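Local coordinates for Lmo2184 protein (Listeria monocytogenes serovar 1/2a, PDB 5JOQ) that probably binds heme as the substrate-binding lipoprotein of an ABC transporter, in keeping with a role in bacterial iron uptake, at residues L118-I123 with Q127-N132; T97-A102 with G269-L274. All blocks are in the same frame, centred on the assembly; numbering follows the deposited sequence.

Contact 1. Residues L118-I123 with Q127-N132; sequences LDFTSI and QTEIKN
The first half of helix 123-136 is tied back to the strand-to-helix loop before it chiefly through Glu129, which reaches Leu118, Asp119 and Phe120. Glu129 OE2 accepts the Asp119 backbone N at 2.9 Å. The bond is almost straight (173°), although the donor stands above the carboxylate plane. The glutamate side chain bends at chi2 (-68°), which lays the carboxylate against the loop, with OE1 3.6 Å from Leu118 CD2. The aliphatic part of Glu129 suits a nonpolar neighbour: CB meets the edge of the Phe120 ring at CE1, 3.9 Å away. Asp119 turns its own carboxylate the other way, where OD1 closes an Asx turn by accepting the Thr121 N at 3.0 Å and also takes the Thr121 OG1 at 2.6 Å. Such a short acceptor side chain suits a tight turn. One turn into the helix, Gln127 N bonds to Ile123 O (2.8 Å), and the two side chains run alongside each other; the Gln127 amide then continues to Thr151 of helix 140-161. Ser122 is the N-cap residue, its OG accepting from the Ser125 N. This is a capped beta-to-alpha connection of a parallel alpha/beta lobe.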
loop_
_atom_site.group_PDB
_atom_site.type_symbol
_atom_site.label_atom_id
_atom_site.label_comp_id
_atom_site.label_asym_id
_atom_site.label_seq_id
_atom_site.Cartn_x
_atom_site.Cartn_y
_atom_site.Cartn_z
ATOM N N LEU A 118 18.149 -1.709 19.486
ATOM C CA LEU A 118 18.844 -0.422 19.398
ATOM C C LEU A 118 17.840 0.728 19.388
ATOM O O LEU A 118 16.833 0.661 18.693
ATOM C CB LEU A 118 19.660 -0.369 18.111
ATOM C CG LEU A 118 20.533 -1.618 17.868
ATOM C CD1 LEU A 118 21.275 -1.502 16.521
ATOM C CD2 LEU A 118 21.506 -1.821 19.019
ATOM N N ASP A 119 18.111 1.784 20.156
ATOM C CA ASP A 119 17.167 2.901 20.266
ATOM C C ASP A 119 17.413 3.881 19.111
ATOM O O ASP A 119 18.389 4.648 19.127
ATOM C CB ASP A 119 17.328 3.599 21.614
ATOM C CG ASP A 119 16.261 4.671 21.834
ATOM O OD1 ASP A 119 15.567 5.022 20.860
ATOM O OD2 ASP A 119 16.095 5.142 22.969
ATOM N N PHE A 120 16.528 3.864 18.109
ATOM C CA PHE A 120 16.607 4.778 16.964
ATOM C C PHE A 120 15.507 5.858 16.999
ATOM O O PHE A 120 15.043 6.342 15.944
ATOM C CB PHE A 120 16.560 3.970 15.663
ATOM C CG PHE A 120 17.871 3.221 15.345
ATOM C CD1 PHE A 120 18.933 3.206 16.252
ATOM C CD2 PHE A 120 18.022 2.545 14.147
ATOM C CE1 PHE A 120 20.162 2.543 15.939
ATOM C CE2 PHE A 120 19.219 1.865 13.830
ATOM C CZ PHE A 120 20.274 1.854 14.703
ATOM N N THR A 121 15.058 6.241 18.199
ATOM C CA THR A 121 13.994 7.248 18.285
ATOM C C THR A 121 14.508 8.686 18.180
ATOM O O THR A 121 13.686 9.595 18.109
ATOM C CB THR A 121 13.199 7.092 19.588
ATOM O OG1 THR A 121 14.089 7.180 20.730
ATOM C CG2 THR A 121 12.487 5.699 19.609
ATOM N N SER A 122 15.827 8.913 18.192
ATOM C CA SER A 122 16.407 10.219 17.885
ATOM C C SER A 122 17.739 9.999 17.174
ATOM O O SER A 122 18.308 8.906 17.204
ATOM C CB SER A 122 16.620 11.066 19.167
ATOM O OG SER A 122 17.575 10.446 20.036
ATOM N N ILE A 123 18.261 11.054 16.549
ATOM C CA ILE A 123 19.603 10.926 15.975
ATOM C C ILE A 123 20.627 10.683 17.079
ATOM O O ILE A 123 21.514 9.841 16.938
ATOM C CB ILE A 123 19.953 12.173 15.132
ATOM C CG1 ILE A 123 18.982 12.279 13.913
ATOM C CG2 ILE A 123 21.445 12.130 14.664
ATOM C CD1 ILE A 123 19.257 13.527 13.034
ATOM N N GLN A 127 23.262 7.659 17.427
ATOM C CA GLN A 127 24.711 7.829 17.524
ATOM C C GLN A 127 25.297 7.113 18.744
ATOM O O GLN A 127 26.388 6.542 18.663
ATOM C CB GLN A 127 25.070 9.310 17.546
ATOM C CG GLN A 127 24.761 9.991 16.186
ATOM C CD GLN A 127 25.367 11.371 16.162
ATOM O OE1 GLN A 127 24.785 12.318 16.683
ATOM N NE2 GLN A 127 26.568 11.489 15.584
ATOM N N THR A 128 24.608 7.137 19.888
ATOM C CA THR A 128 25.101 6.346 21.026
ATOM C C THR A 128 25.106 4.848 20.695
ATOM O O THR A 128 26.029 4.106 21.093
ATOM C CB THR A 128 24.237 6.618 22.259
ATOM O OG1 THR A 128 24.387 8.000 22.646
ATOM C CG2 THR A 128 24.634 5.686 23.454
ATOM N N GLU A 129 24.078 4.376 19.972
ATOM C CA GLU A 129 24.050 2.965 19.583
ATOM C C GLU A 129 25.199 2.638 18.642
ATOM O O GLU A 129 25.814 1.570 18.753
ATOM C CB GLU A 129 22.718 2.594 18.928
ATOM C CG GLU A 129 21.513 2.721 19.870
ATOM C CD GLU A 129 21.471 1.704 21.029
ATOM O OE1 GLU A 129 22.410 0.895 21.211
ATOM O OE2 GLU A 129 20.470 1.754 21.774
ATOM N N ILE A 130 25.536 3.571 17.752
ATOM C CA ILE A 130 26.680 3.375 16.853
ATOM C C ILE A 130 27.974 3.266 17.662
ATOM O O ILE A 130 28.796 2.357 17.448
ATOM C CB ILE A 130 26.735 4.520 15.820
ATOM C CG1 ILE A 130 25.614 4.342 14.776
ATOM C CG2 ILE A 130 28.126 4.593 15.164
ATOM C CD1 ILE A 130 25.364 5.659 13.889
ATOM N N LYS A 131 28.160 4.168 18.629
ATOM C CA LYS A 131 29.309 4.063 19.529
ATOM C C LYS A 131 29.344 2.695 20.216
ATOM O O LYS A 131 30.404 2.059 20.324
ATOM C CB LYS A 131 29.239 5.195 20.565
ATOM C CG LYS A 131 30.289 5.127 21.691
ATOM C CD LYS A 131 30.114 6.311 22.708
ATOM C CE LYS A 131 31.182 6.292 23.894
ATOM N NZ LYS A 131 31.142 7.550 24.817
ATOM N N ASN A 132 28.203 2.248 20.741
ATOM C CA ASN A 132 28.183 0.993 21.508
ATOM C C ASN A 132 28.432 -0.230 20.616
ATOM O O ASN A 132 29.079 -1.198 21.040
ATOM C CB ASN A 132 26.855 0.891 22.274
ATOM C CG ASN A 132 26.744 1.959 23.408
ATOM O OD1 ASN A 132 27.734 2.565 23.785
ATOM N ND2 ASN A 132 25.555 2.165 23.930
#

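Contact 2. Residues T97-A102 with G269-L274; sequences TKTLEA and GMTASL
Thr99 meets Met270 and Thr271 where the two lobes of the protein approach each other, and its two branches divide the work. With chi1 at -67°, OG1 lies beside the backbone N and CG2 anti to it, which sends the hydroxyl and the methyl to different neighbours. CG2 touches Met270 CE at 3.6 Å. The long, flexible thioether suits this reach: Met270 is extended through chi2 and then bends at chi3 (84°), turning its terminal methyl onto the threonine, and the two side chains meet at a slant. Thr99 OG1 rests on Thr271 CG2, 3.5 Å away, where the two threonines pass alongside one another, pointing opposite ways. This is a van der Waals contact, since the partner is a methyl.

The hydroxyl of Thr271 has turned elsewhere. A chi1 of 54° sets OG1 over the backbone, flanked by N and C, and from there OG1 meets a water at 3.0 Å. The same water lies 2.8 Å from Thr97 OG1, so a single molecule bridges the two segments beside the van der Waals contact. A small, branched threonine suits the place of Thr271, offering its methyl to Thr99 and its hydroxyl to the water from one short stem. Glu241 of a second subunit packs on both Thr99 and Met270, while His229 touches Met270. A sparse, partly water-mediated meeting of loops like this fits the interlobe cleft of a solute-binding protein, the region where members of this family generally hold their ligand.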
loop_
_atom_site.group_PDB
_atom_site.type_symbol
_atom_site.label_atom_id
_atom_site.label_comp_id
_atom_site.label_asym_id
_atom_site.label_seq_id
_atom_site.Cartn_x
_atom_site.Cartn_y
_atom_site.Cartn_z
ATOM N N THR A 97 15.323 -3.065 16.746
ATOM C CA THR A 97 15.184 -1.712 17.289
ATOM C C THR A 97 14.275 -1.706 18.517
ATOM O O THR A 97 13.393 -2.573 18.696
ATOM C CB THR A 97 14.610 -0.728 16.253
ATOM O OG1 THR A 97 13.266 -1.121 15.909
ATOM C CG2 THR A 97 15.495 -0.632 14.973
ATOM N N LYS A 98 14.465 -0.669 19.335
ATOM C CA LYS A 98 13.627 -0.453 20.516
ATOM C C LYS A 98 12.157 -0.400 20.149
ATOM O O LYS A 98 11.301 -0.917 20.886
ATOM C CB LYS A 98 14.020 0.868 21.187
ATOM C CG LYS A 98 13.956 0.875 22.696
ATOM C CD LYS A 98 15.174 0.132 23.288
ATOM C CE LYS A 98 14.895 -0.373 24.706
ATOM N NZ LYS A 98 15.688 -1.602 25.040
ATOM N N THR A 99 11.835 0.266 19.029
ATOM C CA THR A 99 10.422 0.436 18.683
ATOM C C THR A 99 9.753 -0.902 18.382
ATOM O O THR A 99 8.535 -1.043 18.568
ATOM C CB THR A 99 10.304 1.426 17.507
ATOM O OG1 THR A 99 10.723 2.742 17.963
ATOM C CG2 THR A 99 8.840 1.480 16.959
ATOM N N LEU A 100 10.526 -1.907 17.955
ATOM C CA LEU A 100 10.016 -3.254 17.739
ATOM C C LEU A 100 10.191 -4.193 18.934
ATOM O O LEU A 100 9.788 -5.350 18.845
ATOM C CB LEU A 100 10.700 -3.879 16.510
ATOM C CG LEU A 100 9.930 -3.644 15.202
ATOM C CD1 LEU A 100 8.577 -4.448 15.195
ATOM C CD2 LEU A 100 9.677 -2.154 14.985
ATOM N N GLU A 101 10.754 -3.730 20.052
ATOM C CA GLU A 101 11.088 -4.645 21.144
ATOM C C GLU A 101 9.849 -5.335 21.707
ATOM O O GLU A 101 9.850 -6.551 21.938
ATOM C CB GLU A 101 11.841 -3.883 22.239
ATOM C CG GLU A 101 12.204 -4.780 23.396
ATOM C CD GLU A 101 13.098 -4.070 24.418
ATOM O OE1 GLU A 101 13.248 -2.834 24.341
ATOM O OE2 GLU A 101 13.617 -4.758 25.301
ATOM N N ALA A 102 8.787 -4.585 21.927
ATOM C CA ALA A 102 7.597 -5.157 22.509
ATOM C C ALA A 102 7.043 -6.261 21.628
ATOM O O ALA A 102 6.589 -7.266 22.113
ATOM C CB ALA A 102 6.559 -4.087 22.780
ATOM N N GLY A 269 11.731 7.821 7.468
ATOM C CA GLY A 269 11.138 6.659 8.101
ATOM C C GLY A 269 10.640 6.956 9.514
ATOM O O GLY A 269 10.864 8.039 10.051
ATOM N N MET A 270 9.973 5.961 10.118
ATOM C CA MET A 270 9.447 6.133 11.471
ATOM C C MET A 270 10.572 6.250 12.499
ATOM O O MET A 270 10.396 6.911 13.531
ATOM C CB MET A 270 8.536 4.960 11.844
ATOM C CG MET A 270 7.415 5.360 12.790
ATOM S SD MET A 270 6.190 4.023 13.032
ATOM C CE MET A 270 7.068 3.136 14.328
ATOM N N THR A 271 11.695 5.582 12.265
ATOM C CA THR A 271 12.835 5.654 13.173
ATOM C C THR A 271 14.095 6.010 12.392
ATOM O O THR A 271 14.106 5.996 11.153
ATOM C CB THR A 271 13.023 4.348 13.949
ATOM O OG1 THR A 271 13.115 3.244 13.037
ATOM C CG2 THR A 271 11.848 4.134 14.912
ATOM N N ALA A 272 15.169 6.321 13.145
ATOM C CA ALA A 272 16.359 6.957 12.593
ATOM C C ALA A 272 17.131 5.991 11.705
ATOM O O ALA A 272 17.083 4.777 11.902
ATOM C CB ALA A 272 17.289 7.445 13.743
ATOM N N SER A 273 17.925 6.561 10.819
ATOM C CA SER A 273 18.837 5.859 9.932
ATOM C C SER A 273 19.948 6.796 9.450
ATOM O O SER A 273 19.967 7.957 9.777
ATOM C CB SER A 273 18.103 5.236 8.751
ATOM O OG SER A 273 17.738 6.201 7.820
ATOM N N LEU A 274 20.849 6.257 8.645
ATOM C CA LEU A 274 21.953 7.018 8.079
ATOM C C LEU A 274 21.429 8.051 7.056
ATOM O O LEU A 274 22.153 8.885 6.607
ATOM C CB LEU A 274 23.052 6.122 7.538
ATOM C CG LEU A 274 23.787 5.320 8.606
ATOM C CD1 LEU A 274 24.935 4.532 8.002
ATOM C CD2 LEU A 274 24.274 6.224 9.716
HETATM O O HOH W 1 12.107 0.637 14.052
#

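From the N terminus the chain passes through strand 93-97 and a short turn into helix 101-110, then strand 115-118. Contact 1 follows, closing a short local loop between 118-123 and the helix carrying 127-132. Contact 2 closes only much later, after 166 intervening residues, when 269-274 comes back to 97-102; contact 1 is therefore nested inside it. Their centres lie about 10 Å apart, and the loop 118-123 joins them directly: Leu118 O to Lys98 N and Phe120 O to Ala272 N, both 2.8 Å, are probable hydrogen bonds. Together they gather the end of the three-stranded parallel sheet, helix 123-136 and the segment returning from the second lobe's sheet.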